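Local coordinates for protein epsin-2 (Saccharomyces cerevisiae, PDB 6ENR) that binds membranes enriched in phosphatidylinositol 3,5- and 4,5-bisphosphate through its ENTH domain and is required for endocytosis and actin localization, at residues A[119-122]-A[123-126]. Residues are numbered along the deposited sequence; the frame is centred on the assembly and turned at random.
Sequences GQII and RVKA
Arg123 folds its side chain back along the N-terminal part of helix 120-134 and lays its guanidinium against the backbone of Gly119 and Gln120. Arg123 CB lies 3.4 Å from Gln120 O. With chi1 at -65°, Arg123 CG stands beside the backbone N and anti to the carbonyl carbon, which brings it to 3.4 Å from Gly119 O. That oxygen also accepts the Arg123 N-H in a nearly straight bond, 3.1 Å from Arg123 N to Gly119 O. A bend at chi3 (-65°) then turns the end of the chain back toward the N-terminal side. There Arg123 NH1 comes within 3.5 Å of Gly119 C. One guanidinium face receives Gln120 CA, displaced toward the rim and 3.8 Å from Arg123 CZ. NH2 passes Gln120 CG, the two side chains crossing at about a right angle. The polar end is gripped beyond this turn: NH2 forms a salt bridge with Asp117 and NH1 a hydrogen bond to Phe108 O. Replacing Arg123 by an alanine is likely to deprive the Asp117 carboxylate of this cationic partner and Phe108 O of a donor, and to uncover the backbone at Gly119 and Gln120. Three more i to i+4 bonds, from Val124 N, Lys125 N and Ala126 N to the carbonyl oxygens of Gln120, Ile121 and Ile122, define an ordinary alpha-helical turn. On its exposed side, Ile121 CD1 reaches Val124 CB at 4.2 Å, a loose apolar contact. On the buried side, Ile122 packs on Val73, Ala74 and Leu77 of helix 70-86. The chemistry is thus divided: main-chain bonds build the turn and Ile122 seats it in the ENTH helical bundle, whereas Arg123 links it to the preceding loop by a salt bridge and a hydrogen bond.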
loop_
_atom_site.group_PDB
_atom_site.type_symbol
_atom_site.label_atom_id
_atom_site.label_comp_id
_atom_site.label_asym_id
_atom_site.label_seq_id
_atom_site.Cartn_x
_atom_site.Cartn_y
_atom_site.Cartn_z
ATOM N N GLY A 119 -10.972 6.998 9.100
ATOM C CA GLY A 119 -9.680 7.391 8.663
ATOM C C GLY A 119 -8.597 7.091 9.647
ATOM O O GLY A 119 -7.445 7.159 9.293
ATOM N N GLN A 120 -8.949 6.679 10.854
ATOM C CA GLN A 120 -7.998 6.713 11.935
ATOM C C GLN A 120 -6.854 5.759 11.607
ATOM O O GLN A 120 -5.687 6.135 11.696
ATOM C CB GLN A 120 -8.673 6.343 13.261
ATOM C CG GLN A 120 -7.918 6.687 14.543
ATOM C CD GLN A 120 -8.413 5.904 15.783
ATOM O OE1 GLN A 120 -9.558 6.084 16.258
ATOM N NE2 GLN A 120 -7.538 5.037 16.323
ATOM N N ILE A 121 -7.187 4.559 11.182
ATOM C CA ILE A 121 -6.169 3.559 10.907
ATOM C C ILE A 121 -5.296 3.880 9.687
ATOM O O ILE A 121 -4.139 3.566 9.684
ATOM C CB ILE A 121 -6.748 2.115 10.812
ATOM C CG1 ILE A 121 -5.619 1.100 10.604
ATOM C CG2 ILE A 121 -7.795 1.928 9.721
ATOM C CD1 ILE A 121 -4.603 1.126 11.722
ATOM N N ILE A 122 -5.857 4.473 8.655
ATOM C CA ILE A 122 -5.065 4.976 7.555
ATOM C C ILE A 122 -3.960 5.980 8.001
ATOM O O ILE A 122 -2.819 5.965 7.534
ATOM C CB ILE A 122 -5.961 5.652 6.531
ATOM C CG1 ILE A 122 -6.748 4.593 5.739
ATOM C CG2 ILE A 122 -5.150 6.429 5.545
ATOM C CD1 ILE A 122 -7.943 5.136 5.059
ATOM N N ARG A 123 -4.370 6.909 8.830
ATOM C CA ARG A 123 -3.446 7.907 9.396
ATOM C C ARG A 123 -2.346 7.237 10.112
ATOM O O ARG A 123 -1.156 7.581 9.956
ATOM C CB ARG A 123 -4.176 8.830 10.306
ATOM C CG ARG A 123 -5.198 9.653 9.544
ATOM C CD ARG A 123 -5.600 10.963 10.277
ATOM N NE ARG A 123 -6.286 10.699 11.545
ATOM C CZ ARG A 123 -7.608 10.500 11.688
ATOM N NH1 ARG A 123 -8.430 10.454 10.628
ATOM N NH2 ARG A 123 -8.108 10.254 12.891
ATOM N N VAL A 124 -2.733 6.272 10.905
ATOM C CA VAL A 124 -1.730 5.541 11.700
ATOM C C VAL A 124 -0.688 4.903 10.775
ATOM O O VAL A 124 0.514 5.163 10.962
ATOM C CB VAL A 124 -2.364 4.535 12.658
ATOM C CG1 VAL A 124 -1.292 3.661 13.298
ATOM C CG2 VAL A 124 -3.104 5.284 13.744
ATOM N N LYS A 125 -1.172 4.177 9.770
ATOM C CA LYS A 125 -0.285 3.432 8.853
ATOM C C LYS A 125 0.541 4.389 7.980
ATOM O O LYS A 125 1.688 4.127 7.695
ATOM C CB LYS A 125 -1.048 2.619 7.832
ATOM C CG LYS A 125 -2.070 1.614 8.210
ATOM C CD LYS A 125 -2.933 1.315 6.922
ATOM C CE LYS A 125 -3.628 -0.054 6.903
ATOM N NZ LYS A 125 -2.628 -1.203 7.212
ATOM N N ALA A 126 -0.094 5.424 7.468
ATOM C CA ALA A 126 0.583 6.360 6.601
ATOM C C ALA A 126 1.697 7.036 7.444
ATOM O O ALA A 126 2.845 7.149 6.975
ATOM C CB ALA A 126 -0.362 7.387 6.082
#